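Local coordinates for protein acyl-homoserine-lactone synthase (Mesorhizobium sp. ORS 3359, PDB 6WNS) that makes acyl-homoserine lactone quorum-sensing signals, probably by passing an acyl group from a coenzyme A thioester to S-adenosylmethionine, followed by lactone closure, at residues I4-W9 and L130-S135; F124-L129 and L156-F161. One frame throughout, in Å; residues are numbered along the deposited sequence.

Contact 1. Residues I4-W9 and L130-S135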
loop_
_atom_site.group_PDB
_atom_site.type_symbol
_atom_site.label_atom_id
_atom_site.label_comp_id
_atom_site.label_asym_id
_atom_site.label_seq_id
_atom_site.Cartn_x
_atom_site.Cartn_y
_atom_site.Cartn_z
ATOM N N ILE A 4 -13.215 -0.359 3.439
ATOM C CA ILE A 4 -11.818 0.116 3.628
ATOM C C ILE A 4 -11.804 1.012 4.868
ATOM O O ILE A 4 -12.611 1.976 4.939
ATOM C CB ILE A 4 -11.336 0.816 2.348
ATOM C CG1 ILE A 4 -11.355 -0.151 1.159
ATOM C CG2 ILE A 4 -9.961 1.424 2.550
ATOM C CD1 ILE A 4 -10.282 -1.200 1.189
ATOM N N HIS A 5 -11.011 0.645 5.853
ATOM C CA HIS A 5 -10.842 1.393 7.115
ATOM C C HIS A 5 -9.445 2.012 7.220
ATOM O O HIS A 5 -8.427 1.346 6.884
ATOM C CB HIS A 5 -10.981 0.475 8.316
ATOM C CG HIS A 5 -12.321 -0.112 8.461
ATOM N ND1 HIS A 5 -13.051 0.040 9.617
ATOM C CD2 HIS A 5 -13.066 -0.857 7.615
ATOM C CE1 HIS A 5 -14.226 -0.528 9.464
ATOM N NE2 HIS A 5 -14.237 -1.112 8.260
ATOM N N LEU A 6 -9.429 3.257 7.658
ATOM C CA LEU A 6 -8.205 4.070 7.750
ATOM C C LEU A 6 -7.778 4.058 9.207
ATOM O O LEU A 6 -8.496 4.665 10.046
ATOM C CB LEU A 6 -8.479 5.499 7.305
ATOM C CG LEU A 6 -7.327 6.434 7.618
ATOM C CD1 LEU A 6 -6.032 5.935 6.940
ATOM C CD2 LEU A 6 -7.698 7.832 7.209
ATOM N N VAL A 7 -6.680 3.363 9.489
ATOM C CA VAL A 7 -6.121 3.312 10.874
ATOM C C VAL A 7 -4.895 4.192 10.955
ATOM O O VAL A 7 -3.953 4.050 10.122
ATOM C CB VAL A 7 -5.821 1.881 11.323
ATOM C CG1 VAL A 7 -5.548 1.863 12.790
ATOM C CG2 VAL A 7 -7.023 0.978 11.008
ATOM N N THR A 8 -4.928 5.091 11.926
ATOM C CA THR A 8 -3.875 6.099 12.128
ATOM C C THR A 8 -3.418 6.071 13.571
ATOM O O THR A 8 -4.021 5.403 14.407
ATOM C CB THR A 8 -4.380 7.507 11.817
ATOM O OG1 THR A 8 -5.308 7.931 12.830
ATOM C CG2 THR A 8 -4.976 7.501 10.433
ATOM N N TRP A 9 -2.424 6.885 13.885
ATOM C CA TRP A 9 -2.057 7.080 15.291
ATOM C C TRP A 9 -3.285 7.497 16.079
ATOM O O TRP A 9 -3.431 7.049 17.201
ATOM C CB TRP A 9 -0.967 8.152 15.403
ATOM C CG TRP A 9 -0.378 8.235 16.769
ATOM C CD1 TRP A 9 -0.484 9.232 17.694
ATOM C CD2 TRP A 9 0.425 7.213 17.374
ATOM N NE1 TRP A 9 0.224 8.901 18.818
ATOM C CE2 TRP A 9 0.796 7.680 18.653
ATOM C CE3 TRP A 9 0.812 5.937 16.959
ATOM C CZ2 TRP A 9 1.596 6.925 19.513
ATOM C CZ3 TRP A 9 1.653 5.237 17.795
ATOM C CH2 TRP A 9 1.995 5.706 19.052
ATOM N N LEU A 130 -6.846 4.757 -3.267
ATOM C CA LEU A 130 -6.996 6.050 -4.002
ATOM C C LEU A 130 -8.013 6.926 -3.283
ATOM O O LEU A 130 -7.774 8.137 -3.156
ATOM C CB LEU A 130 -7.470 5.812 -5.428
ATOM C CG LEU A 130 -6.503 5.031 -6.300
ATOM C CD1 LEU A 130 -7.120 4.759 -7.658
ATOM C CD2 LEU A 130 -5.184 5.775 -6.417
ATOM N N GLU A 131 -9.100 6.317 -2.822
ATOM C CA GLU A 131 -10.192 7.046 -2.138
ATOM C C GLU A 131 -9.679 7.613 -0.810
ATOM O O GLU A 131 -10.021 8.755 -0.454
ATOM C CB GLU A 131 -11.408 6.135 -1.990
ATOM C CG GLU A 131 -12.192 6.044 -3.280
ATOM C CD GLU A 131 -13.554 5.330 -3.146
ATOM O OE1 GLU A 131 -13.842 4.490 -3.980
ATOM O OE2 GLU A 131 -14.349 5.681 -2.245
ATOM N N THR A 132 -8.916 6.847 -0.058
ATOM C CA THR A 132 -8.351 7.321 1.225
ATOM C C THR A 132 -7.375 8.452 0.930
ATOM O O THR A 132 -7.482 9.532 1.650
ATOM C CB THR A 132 -7.739 6.162 1.989
ATOM O OG1 THR A 132 -8.767 5.167 2.037
ATOM C CG2 THR A 132 -7.255 6.564 3.364
ATOM N N ALA A 133 -6.544 8.291 -0.145
ATOM C CA ALA A 133 -5.525 9.329 -0.420
ATOM C C ALA A 133 -6.253 10.630 -0.832
ATOM O O ALA A 133 -5.837 11.723 -0.370
ATOM C CB ALA A 133 -4.562 8.846 -1.472
ATOM N N GLN A 134 -7.326 10.486 -1.621
ATOM C CA GLN A 134 -8.200 11.595 -2.073
ATOM C C GLN A 134 -8.667 12.354 -0.842
ATOM O O GLN A 134 -8.437 13.568 -0.755
ATOM C CB GLN A 134 -9.435 11.055 -2.796
ATOM C CG GLN A 134 -10.355 12.162 -3.347
ATOM C CD GLN A 134 -10.216 12.338 -4.901
ATOM O OE1 GLN A 134 -11.050 11.809 -5.645
ATOM N NE2 GLN A 134 -9.280 13.289 -5.310
ATOM N N SER A 135 -9.311 11.626 0.061
ATOM C CA SER A 135 -9.961 12.179 1.267
ATOM C C SER A 135 -8.934 12.961 2.090
ATOM O O SER A 135 -9.360 13.894 2.723
ATOM C CB SER A 135 -10.639 11.121 2.086
ATOM O OG SER A 135 -9.700 10.340 2.817
#

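Contact 2. Residues F124-L129 and L156-F161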
loop_
_atom_site.group_PDB
_atom_site.type_symbol
_atom_site.label_atom_id
_atom_site.label_comp_id
_atom_site.label_asym_id
_atom_site.label_seq_id
_atom_site.Cartn_x
_atom_site.Cartn_y
_atom_site.Cartn_z
ATOM N N PHE A 124 -11.163 -3.684 -4.147
ATOM C CA PHE A 124 -11.624 -2.983 -2.904
ATOM C C PHE A 124 -10.427 -2.287 -2.258
ATOM O O PHE A 124 -10.568 -1.129 -1.816
ATOM C CB PHE A 124 -12.236 -3.933 -1.868
ATOM C CG PHE A 124 -13.718 -4.152 -2.006
ATOM C CD1 PHE A 124 -14.607 -3.447 -1.206
ATOM C CD2 PHE A 124 -14.213 -5.093 -2.894
ATOM C CE1 PHE A 124 -15.968 -3.657 -1.323
ATOM C CE2 PHE A 124 -15.577 -5.290 -3.014
ATOM C CZ PHE A 124 -16.451 -4.568 -2.231
ATOM N N VAL A 125 -9.274 -2.978 -2.199
ATOM C CA VAL A 125 -8.011 -2.420 -1.622
ATOM C C VAL A 125 -7.440 -1.327 -2.533
ATOM O O VAL A 125 -7.065 -0.279 -2.026
ATOM C CB VAL A 125 -6.948 -3.518 -1.412
ATOM C CG1 VAL A 125 -5.664 -2.909 -0.872
ATOM C CG2 VAL A 125 -7.453 -4.642 -0.523
ATOM N N LEU A 126 -7.296 -1.597 -3.831
ATOM C CA LEU A 126 -6.683 -0.603 -4.747
ATOM C C LEU A 126 -7.597 0.655 -4.819
ATOM O O LEU A 126 -7.163 1.764 -4.512
ATOM C CB LEU A 126 -6.504 -1.291 -6.102
ATOM C CG LEU A 126 -5.379 -2.327 -6.206
ATOM C CD1 LEU A 126 -5.478 -3.088 -7.510
ATOM C CD2 LEU A 126 -4.019 -1.639 -6.146
ATOM N N CYS A 127 -8.870 0.482 -5.132
ATOM C CA CYS A 127 -9.835 1.613 -5.118
ATOM C C CYS A 127 -9.809 2.346 -3.760
ATOM O O CYS A 127 -9.879 3.578 -3.759
ATOM C CB CYS A 127 -11.230 1.110 -5.425
ATOM S SG CYS A 127 -12.209 2.476 -6.066
ATOM N N GLY A 128 -9.662 1.614 -2.645
ATOM C CA GLY A 128 -9.799 2.157 -1.281
ATOM C C GLY A 128 -8.597 3.008 -0.944
ATOM O O GLY A 128 -8.741 4.022 -0.203
ATOM N N LEU A 129 -7.452 2.594 -1.494
ATOM C CA LEU A 129 -6.159 3.314 -1.383
ATOM C C LEU A 129 -6.351 4.692 -2.027
ATOM O O LEU A 129 -6.045 5.667 -1.351
ATOM C CB LEU A 129 -5.024 2.546 -2.061
ATOM C CG LEU A 129 -3.643 3.183 -1.883
ATOM C CD1 LEU A 129 -3.135 3.030 -0.433
ATOM C CD2 LEU A 129 -2.632 2.623 -2.884
ATOM N N LEU A 156 -6.142 -0.274 -15.352
ATOM C CA LEU A 156 -7.246 0.088 -14.406
ATOM C C LEU A 156 -7.631 1.600 -14.500
ATOM O O LEU A 156 -8.605 2.016 -13.779
ATOM C CB LEU A 156 -6.821 -0.276 -12.979
ATOM C CG LEU A 156 -7.187 -1.682 -12.492
ATOM C CD1 LEU A 156 -6.589 -2.743 -13.387
ATOM C CD2 LEU A 156 -6.696 -1.879 -11.052
ATOM N N GLY A 157 -6.833 2.422 -15.215
ATOM C CA GLY A 157 -7.057 3.870 -15.422
ATOM C C GLY A 157 -5.957 4.741 -14.826
ATOM O O GLY A 157 -6.060 5.965 -14.948
ATOM N N TRP A 158 -4.903 4.171 -14.246
ATOM C CA TRP A 158 -3.960 4.989 -13.431
ATOM C C TRP A 158 -2.953 5.692 -14.351
ATOM O O TRP A 158 -2.418 5.028 -15.364
ATOM C CB TRP A 158 -3.246 4.160 -12.364
ATOM C CG TRP A 158 -4.156 3.528 -11.367
ATOM C CD1 TRP A 158 -5.456 3.155 -11.534
ATOM C CD2 TRP A 158 -3.764 3.076 -10.062
ATOM N NE1 TRP A 158 -5.906 2.533 -10.403
ATOM C CE2 TRP A 158 -4.899 2.494 -9.471
ATOM C CE3 TRP A 158 -2.592 3.179 -9.313
ATOM C CZ2 TRP A 158 -4.884 1.995 -8.172
ATOM C CZ3 TRP A 158 -2.557 2.645 -8.041
ATOM C CH2 TRP A 158 -3.701 2.078 -7.474
ATOM N N THR A 159 -2.741 7.006 -14.054
ATOM C CA THR A 159 -1.698 7.770 -14.777
ATOM C C THR A 159 -0.530 7.763 -13.772
ATOM O O THR A 159 -0.770 8.020 -12.505
ATOM C CB THR A 159 -2.258 9.082 -15.379
ATOM O OG1 THR A 159 -1.852 10.138 -14.512
ATOM C CG2 THR A 159 -3.772 9.124 -15.544
ATOM N N LEU A 160 0.630 7.274 -14.227
ATOM C CA LEU A 160 1.834 7.130 -13.361
ATOM C C LEU A 160 3.082 7.302 -14.211
ATOM O O LEU A 160 2.985 7.172 -15.447
ATOM C CB LEU A 160 1.854 5.756 -12.698
ATOM C CG LEU A 160 1.927 4.574 -13.658
ATOM C CD1 LEU A 160 3.351 4.203 -14.043
ATOM C CD2 LEU A 160 1.189 3.397 -13.098
ATOM N N PHE A 161 4.198 7.582 -13.542
ATOM C CA PHE A 161 5.486 7.958 -14.166
ATOM C C PHE A 161 6.532 7.058 -13.514
ATOM O O PHE A 161 6.646 7.056 -12.268
ATOM C CB PHE A 161 5.777 9.456 -14.000
ATOM C CG PHE A 161 5.203 10.388 -15.039
ATOM C CD1 PHE A 161 5.557 10.282 -16.379
ATOM C CD2 PHE A 161 4.412 11.461 -14.656
ATOM C CE1 PHE A 161 5.061 11.166 -17.320
ATOM C CE2 PHE A 161 3.929 12.357 -15.589
ATOM C CZ PHE A 161 4.259 12.213 -16.922
#

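Contact 1. Residues I4-W9 and L130-S135
L6 lays the forked end of its side chain over the methyl of T132, with CD1 3.8 Å and CD2 4.1 Å from T132 CG2. This is a strand-on-helix contact in an acetyltransferase-like α/β fold: strand 4-7 is an outermost strand of the mixed sheet, and 130-135 is the last part of helix 121-135, which packs on one face of that sheet. I4, two residues before L6 and on the same face of the strand, supplies the second touch: its branch methyl CG2 lies 4.0 Å from T132 OG1. H5 between them points away from the helix, and its ND1 bonds to Y15 OH. T132 meets both aliphatic side chains with its two branches, crossing each obliquely. The nearest alpha carbons, those of L6 and T132, are 7.3 Å apart. The first torsion of T132 sorts its two branches: CG2 stands anti to the backbone N and reaches out to L6, while OG1 (chi1 -52°) folds back along the helix to hydrogen-bond G128 O one turn earlier. The hydroxyl thus meets I4 by van der Waals contact alone, its polar need being met within its own helix. V58 of the adjoining strand 56-60 and L200 also pack on T132, and V58 and A60 pack on I4, so the contact continues into the neighbouring strand. One residue before T132, E131 OE1 forms a salt bridge with R190 NH2 of helix 183-192. The final helical turn has a side-chain bond of its own: S135 OG donates to T132 O at 2.6 Å, with a C=O···OG angle of 125° and OG tilted 21° from the carbonyl plane.

Contact 2. Residues F124-L129 and L156-F161
Segment 124-129 is a piece of helix 121-135, while 156-161 leaves helix 149-155 through G157 at positive phi (117°) and extends into strand 160-162, the nearest alpha carbons being those of L126 and L156, 9.7 Å apart. The helix is the connection of a beta-alpha-beta crossover between parallel strands 100-108 and 140-146 of the acetyltransferase-like fold. L126 makes both close touches by dividing its fork. CD1 meets L156 CD2 at 3.9 Å, methyl against methyl, and CD2 meets CH2 of the W158 indole, the far corner of its six-membered ring, at 4.0 Å. Both partners cross the leucine at about a right angle. Chi1 (-74°) sets CG of L126 anti to the carbonyl carbon, and chi2 (170°) then turns CD1 to L156 and CD2 to W158. W103 and F106 of strand 100-108 also touch L126, joining the contact to the sheet. The buried indole also packs on I179 of strand 174-180 and A185 of helix 183-192. Its one polar atom is satisfied there: W158 NE1 hydrogen-bonds T189 OG1, which also makes a weak bond with L156 O.

How the contacts relate
From the N terminus, strand 4-7 forms one outermost strand of the sheet, and the chain then runs through strands 56-60, 69-75 and 100-108 to helix 121-135, where contact 1 closes that long loop at 130-135. Contact 2 starts slightly earlier on the same helix, at 124-129, and closes a shorter loop through strand 140-146 and helix 149-155 to 156-161, which includes the start of the other outermost strand, 160-162. The loops cross, and the helix is joined to one outermost strand and to the turn entering the other. With centres about 13 Å apart, the contacts also touch: I4 CG1 lies 3.7 Å from G128 CA, and L130 CD1 3.6 Å from W158 CZ2.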